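Local coordinates for DBF2 kinase activator protein MOB1 (Saccharomyces cerevisiae, PDB 2HJN) that activates the Dbf2 protein kinase by binding to it, so allowing its phosphorylation by Cdc15 in the mitotic exit network, at residues N25-S29 / V136-R141; E75-L79 / F211-L217. All blocks are in the same frame, centred on the assembly; numbering follows the deposited sequence.

The two contacts illustrate how one long helix can take part in contacts at two distant places in a helical fold. Interaction 1 lays loop segment 25-29 against helix 132-147, the side chain of Val136 being about 7 Å from the bound zinc ion; interaction 2 packs the start of helix 75-97 against the C-terminal end of helix 198-214, far from the zinc site. Helix 75-97 supplies Glu75 to Leu79 to interaction 2, and its Tyr87 and Asn91 hydrogen-bond to residues of interaction 1. The centres lie 24 Å apart. Interaction 1 combines hydrogen bonds and an ion pair with the packing of a tyrosine ring; interaction 2 has no hydrogen bond across it and is mainly aromatic and aliphatic.

Interaction 1: N25-S29 / V136-R141; sequences NYTPS and VECLMR
Segment 25-29 is an extended loop segment, neither helix nor strand, with psi between about 114° and 160° throughout; it runs past one side of residues 136-141 of helix 132-147. The backbones come closest at Tyr26 and Glu137, whose CA atoms are 5.3 Å apart, and have diverged to 8.3 Å between the CA atoms of Ser29 and Arg141. The N-terminal loop is thus laid on a helix of the Mob1/phocein fold, with Val136 close to the zinc ligand His183. Tyr26 has chi1 t. Val136 CG1 sits over one face of the Tyr26 ring, 4.1 Å from its centroid, in a CH-pi contact, while Tyr26 CE1 lies 3.7 Å from CG of selenomethionine Met140. At the far end of the ring, Arg141 NH2 donates to Tyr26 OH at 3.0 Å; this hydroxyl also hydrogen-bonds to Asn91. Glu137, with chi1 t and chi2 p, receives the backbone N of Thr27 on OE1 at 3.0 Å, nearly in line, and its OE2 forms a 2.9 Å salt bridge with Arg141 NH1 one helical turn on. A weak hydrogen bond joins Arg141 NH1 to Thr27 O, also at 2.9 Å. Ser29 CB lies over a face of the guanidinium, 3.7 Å from Arg141 NH2. Arg141 NE and Ser29 OG both bond to Gln144. The chemistry implies shared work: an i to i+4 ion pair binds the amide and, more weakly, the carbonyl of Thr27, while neutral Asn91 and Tyr87 of helix 75-97 take Ser29 N and O.

Interaction 2: E75-L79 / F211-L217; sequences ENEWL and FAQEFEL
An aromatic cluster of Trp78, Phe211 and Phe215 lies between the first turn of helix 75-97 and the end of helix 198-214, where a Schellman motif terminates the latter. Glu75 to Leu79 are helical, with Leu79 N bonded to Glu75 O at 2.8 Å. Residues 211-214 are helical too; Phe215 leaves helical phi/psi, and Glu216, at positive phi (50°), is the C-prime residue, with Leu217 N to Ala212 O at 2.9 Å and Glu216 N to Gln213 O at 3.1 Å. The backbones stay well apart, the closest CA atoms being those of Leu79 and Phe211 at 9.0 Å, so side chains fill the gap. Leu79 (chi1 m, chi2 t) puts CD2 over a face of the Phe215 ring, 3.7 Å from its centroid, in a CH-pi contact; Leu79 CD2 also lies 3.6 Å from Phe211 CZ, and Leu79 CD1 is 4.1 Å from Leu217 CD2. Trp78 (chi1 t) meets Phe215 rim to rim, CD1 to CZ 3.6 Å, and Phe211 obliquely, NE1 to CE1 3.6 Å, although NE1 gives its hydrogen bond to Val67 O. Glu75 OE1 lies at the edge of the Phe215 ring, 3.4 Å from CD1. His82, stacked on Phe211, extends the cluster along helix 75-97. In this part of the Mob1/phocein fold a Schellman motif ends one helix, and Phe215 and Leu217, either side of its C-prime residue, pack against the N-terminal turn of another.

Interaction 1: N25-S29 / V136-R141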
loop_
_atom_site.group_PDB
_atom_site.type_symbol
_atom_site.label_atom_id
_atom_site.label_comp_id
_atom_site.label_asym_id
_atom_site.label_seq_id
_atom_site.Cartn_x
_atom_site.Cartn_y
_atom_site.Cartn_z
ATOM N N ASN A 25 8.689 -14.292 -1.207
ATOM C CA ASN A 25 8.270 -12.965 -1.679
ATOM C C ASN A 25 8.982 -11.831 -0.925
ATOM O O ASN A 25 9.436 -12.008 0.189
ATOM C CB ASN A 25 6.742 -12.764 -1.514
ATOM C CG ASN A 25 5.928 -13.861 -2.146
ATOM O OD1 ASN A 25 6.410 -14.622 -3.003
ATOM N ND2 ASN A 25 4.678 -13.980 -1.696
ATOM N N TYR A 26 9.009 -10.639 -1.512
ATOM C CA TYR A 26 9.574 -9.455 -0.865
ATOM C C TYR A 26 8.881 -9.201 0.502
ATOM O O TYR A 26 7.648 -9.251 0.581
ATOM C CB TYR A 26 9.412 -8.232 -1.788
ATOM C CG TYR A 26 9.848 -6.930 -1.120
ATOM C CD1 TYR A 26 11.183 -6.732 -0.750
ATOM C CD2 TYR A 26 8.925 -5.926 -0.801
ATOM C CE1 TYR A 26 11.602 -5.551 -0.079
ATOM C CE2 TYR A 26 9.358 -4.721 -0.138
ATOM C CZ TYR A 26 10.681 -4.564 0.218
ATOM O OH TYR A 26 11.142 -3.420 0.842
ATOM N N THR A 27 9.706 -9.042 1.558
ATOM C CA THR A 27 9.265 -8.571 2.896
ATOM C C THR A 27 9.427 -7.042 3.084
ATOM O O THR A 27 10.532 -6.510 3.078
ATOM C CB THR A 27 9.991 -9.346 4.060
ATOM O OG1 THR A 27 9.855 -10.757 3.850
ATOM C CG2 THR A 27 9.356 -9.004 5.436
ATOM N N PRO A 28 8.300 -6.299 3.229
ATOM C CA PRO A 28 8.497 -4.861 3.411
ATOM C C PRO A 28 9.159 -4.493 4.746
ATOM O O PRO A 28 9.084 -5.246 5.703
ATOM C CB PRO A 28 7.059 -4.283 3.257
ATOM C CG PRO A 28 6.258 -5.417 2.504
ATOM C CD PRO A 28 6.871 -6.661 3.165
ATOM N N SER A 29 9.891 -3.385 4.766
ATOM C CA SER A 29 10.435 -2.757 5.954
ATOM C C SER A 29 10.472 -1.236 5.713
ATOM O O SER A 29 11.137 -0.754 4.808
ATOM C CB SER A 29 11.871 -3.221 6.285
ATOM O OG SER A 29 12.381 -2.569 7.466
ATOM N N VAL A 136 14.787 -7.763 -5.350
ATOM C CA VAL A 136 14.163 -6.618 -4.668
ATOM C C VAL A 136 14.468 -6.639 -3.166
ATOM O O VAL A 136 14.941 -5.645 -2.594
ATOM C CB VAL A 136 12.637 -6.529 -4.988
ATOM C CG1 VAL A 136 11.952 -5.336 -4.196
ATOM C CG2 VAL A 136 12.457 -6.314 -6.472
ATOM N N GLU A 137 14.326 -7.819 -2.571
ATOM C CA GLU A 137 14.709 -8.030 -1.195
ATOM C C GLU A 137 16.138 -7.604 -0.894
ATOM O O GLU A 137 16.363 -6.827 0.035
ATOM C CB GLU A 137 14.449 -9.506 -0.789
ATOM C CG GLU A 137 14.822 -9.864 0.648
ATOM C CD GLU A 137 13.850 -9.341 1.693
ATOM O OE1 GLU A 137 12.658 -9.311 1.392
ATOM O OE2 GLU A 137 14.263 -8.995 2.836
ATOM N N CYS A 138 17.113 -8.152 -1.636
ATOM C CA CYS A 138 18.540 -7.841 -1.464
ATOM C C CYS A 138 18.812 -6.341 -1.633
ATOM O O CYS A 138 19.574 -5.740 -0.852
ATOM C CB CYS A 138 19.351 -8.614 -2.525
ATOM S SG CYS A 138 19.507 -10.430 -2.205
ATOM N N LEU A 139 18.252 -5.751 -2.697
ATOM C CA LEU A 139 18.459 -4.347 -2.997
ATOM C C LEU A 139 17.922 -3.464 -1.899
ATOM O O LEU A 139 18.627 -2.546 -1.475
ATOM C CB LEU A 139 17.825 -3.900 -4.328
ATOM C CG LEU A 139 17.831 -2.447 -4.827
ATOM C CD1 LEU A 139 17.535 -2.403 -6.335
ATOM C CD2 LEU A 139 16.757 -1.601 -4.244
HETATM N N MSE A 140 16.673 -3.684 -1.492
HETATM C CA MSE A 140 16.029 -2.828 -0.459
HETATM C C MSE A 140 16.730 -2.969 0.884
HETATM O O MSE A 140 16.948 -1.971 1.553
HETATM C CB MSE A 140 14.557 -3.174 -0.296
HETATM C CG MSE A 140 13.738 -2.923 -1.565
HETATM SE SE MSE A 140 13.649 -1.011 -2.164
HETATM C CE MSE A 140 12.026 -0.636 -1.155
ATOM N N ARG A 141 17.075 -4.194 1.294
ATOM C CA ARG A 141 17.862 -4.405 2.538
ATOM C C ARG A 141 19.249 -3.735 2.435
ATOM O O ARG A 141 19.753 -3.238 3.415
ATOM C CB ARG A 141 18.058 -5.907 2.884
ATOM C CG ARG A 141 16.799 -6.707 3.405
ATOM C CD ARG A 141 15.905 -6.022 4.483
ATOM N NE ARG A 141 15.035 -4.932 3.983
ATOM C CZ ARG A 141 13.918 -5.068 3.286
ATOM N NH1 ARG A 141 13.455 -6.251 2.907
ATOM N NH2 ARG A 141 13.253 -3.983 2.932
#

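Interaction 2: E75-L79 / F211-L217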
loop_
_atom_site.group_PDB
_atom_site.type_symbol
_atom_site.label_atom_id
_atom_site.label_comp_id
_atom_site.label_asym_id
_atom_site.label_seq_id
_atom_site.Cartn_x
_atom_site.Cartn_y
_atom_site.Cartn_z
ATOM N N GLU A 75 22.222 21.022 0.617
ATOM C CA GLU A 75 21.945 20.139 -0.519
ATOM C C GLU A 75 22.011 18.636 -0.185
ATOM O O GLU A 75 21.105 17.874 -0.567
ATOM C CB GLU A 75 22.873 20.469 -1.707
ATOM C CG GLU A 75 22.721 19.528 -2.897
ATOM C CD GLU A 75 23.391 20.022 -4.180
ATOM O OE1 GLU A 75 22.687 20.298 -5.172
ATOM O OE2 GLU A 75 24.627 20.090 -4.232
ATOM N N ASN A 76 23.096 18.223 0.486
ATOM C CA ASN A 76 23.237 16.859 1.063
ATOM C C ASN A 76 22.077 16.446 1.956
ATOM O O ASN A 76 21.603 15.299 1.867
ATOM C CB ASN A 76 24.528 16.742 1.876
ATOM C CG ASN A 76 25.763 16.703 1.006
ATOM O OD1 ASN A 76 25.681 16.562 -0.224
ATOM N ND2 ASN A 76 26.934 16.839 1.641
ATOM N N GLU A 77 21.636 17.358 2.842
ATOM C CA GLU A 77 20.512 17.050 3.706
ATOM C C GLU A 77 19.207 16.850 2.938
ATOM O O GLU A 77 18.470 15.887 3.192
ATOM C CB GLU A 77 20.320 18.090 4.798
ATOM C CG GLU A 77 20.562 17.517 6.151
ATOM C CD GLU A 77 20.472 18.548 7.243
ATOM O OE1 GLU A 77 19.329 18.929 7.630
ATOM O OE2 GLU A 77 21.565 18.965 7.712
ATOM N N TRP A 78 18.941 17.790 2.033
ATOM C CA TRP A 78 17.800 17.766 1.134
ATOM C C TRP A 78 17.791 16.452 0.320
ATOM O O TRP A 78 16.775 15.745 0.267
ATOM C CB TRP A 78 17.881 19.005 0.226
ATOM C CG TRP A 78 16.720 19.221 -0.706
ATOM C CD1 TRP A 78 16.733 19.101 -2.058
ATOM C CD2 TRP A 78 15.387 19.596 -0.341
ATOM N NE1 TRP A 78 15.490 19.398 -2.566
ATOM C CE2 TRP A 78 14.646 19.705 -1.537
ATOM C CE3 TRP A 78 14.756 19.862 0.879
ATOM C CZ2 TRP A 78 13.296 20.054 -1.556
ATOM C CZ3 TRP A 78 13.410 20.223 0.869
ATOM C CH2 TRP A 78 12.696 20.303 -0.337
ATOM N N LEU A 79 18.923 16.098 -0.275
ATOM C CA LEU A 79 19.010 14.835 -1.026
ATOM C C LEU A 79 18.891 13.561 -0.134
ATOM O O LEU A 79 18.184 12.615 -0.514
ATOM C CB LEU A 79 20.239 14.804 -1.919
ATOM C CG LEU A 79 20.475 15.951 -2.931
ATOM C CD1 LEU A 79 21.346 15.506 -4.101
ATOM C CD2 LEU A 79 19.240 16.664 -3.408
ATOM N N PHE A 211 12.922 15.007 -9.449
ATOM C CA PHE A 211 13.948 15.227 -8.423
ATOM C C PHE A 211 15.343 14.889 -8.974
ATOM O O PHE A 211 16.276 15.697 -8.871
ATOM C CB PHE A 211 13.610 14.442 -7.153
ATOM C CG PHE A 211 14.376 14.888 -5.952
ATOM C CD1 PHE A 211 13.840 15.831 -5.084
ATOM C CD2 PHE A 211 15.623 14.356 -5.677
ATOM C CE1 PHE A 211 14.538 16.269 -4.000
ATOM C CE2 PHE A 211 16.339 14.799 -4.574
ATOM C CZ PHE A 211 15.787 15.753 -3.741
ATOM N N ALA A 212 15.471 13.729 -9.621
ATOM C CA ALA A 212 16.685 13.357 -10.313
ATOM C C ALA A 212 17.119 14.340 -11.413
ATOM O O ALA A 212 18.320 14.567 -11.596
ATOM C CB ALA A 212 16.554 11.962 -10.883
ATOM N N GLN A 213 16.169 14.891 -12.165
ATOM C CA GLN A 213 16.473 15.885 -13.219
ATOM C C GLN A 213 17.048 17.210 -12.605
ATOM O O GLN A 213 18.097 17.687 -13.028
ATOM C CB GLN A 213 15.215 16.122 -14.075
ATOM C CG GLN A 213 15.333 17.173 -15.201
ATOM C CD GLN A 213 13.971 17.616 -15.742
ATOM O OE1 GLN A 213 13.700 17.462 -16.930
ATOM N NE2 GLN A 213 13.110 18.167 -14.872
ATOM N N GLU A 214 16.367 17.762 -11.602
ATOM C CA GLU A 214 16.766 18.998 -10.915
ATOM C C GLU A 214 18.230 19.005 -10.449
ATOM O O GLU A 214 18.870 20.070 -10.412
ATOM C CB GLU A 214 15.861 19.247 -9.710
ATOM C CG GLU A 214 16.232 20.487 -8.861
ATOM C CD GLU A 214 16.130 21.819 -9.635
ATOM O OE1 GLU A 214 15.230 21.946 -10.478
ATOM O OE2 GLU A 214 16.936 22.739 -9.371
ATOM N N PHE A 215 18.736 17.827 -10.079
ATOM C CA PHE A 215 20.091 17.702 -9.543
ATOM C C PHE A 215 21.042 16.904 -10.414
ATOM O O PHE A 215 22.155 16.591 -9.987
ATOM C CB PHE A 215 20.027 17.127 -8.120
ATOM C CG PHE A 215 19.267 17.990 -7.183
ATOM C CD1 PHE A 215 19.866 19.120 -6.617
ATOM C CD2 PHE A 215 17.926 17.719 -6.902
ATOM C CE1 PHE A 215 19.160 19.912 -5.753
ATOM C CE2 PHE A 215 17.214 18.532 -6.049
ATOM C CZ PHE A 215 17.832 19.641 -5.467
ATOM N N GLU A 216 20.597 16.580 -11.627
ATOM C CA GLU A 216 21.307 15.708 -12.580
ATOM C C GLU A 216 21.809 14.356 -12.047
ATOM O O GLU A 216 22.866 13.879 -12.440
ATOM C CB GLU A 216 22.378 16.423 -13.470
ATOM C CG GLU A 216 22.644 17.897 -13.319
ATOM C CD GLU A 216 23.923 18.339 -14.104
ATOM O OE1 GLU A 216 23.870 18.446 -15.359
ATOM O OE2 GLU A 216 24.985 18.553 -13.459
ATOM N N LEU A 217 21.017 13.725 -11.184
ATOM C CA LEU A 217 21.367 12.453 -10.577
ATOM C C LEU A 217 21.193 11.283 -11.569
ATOM O O LEU A 217 21.957 10.309 -11.558
ATOM C CB LEU A 217 20.525 12.243 -9.293
ATOM C CG LEU A 217 20.557 13.422 -8.291
ATOM C CD1 LEU A 217 19.497 13.341 -7.191
ATOM C CD2 LEU A 217 21.912 13.614 -7.700
#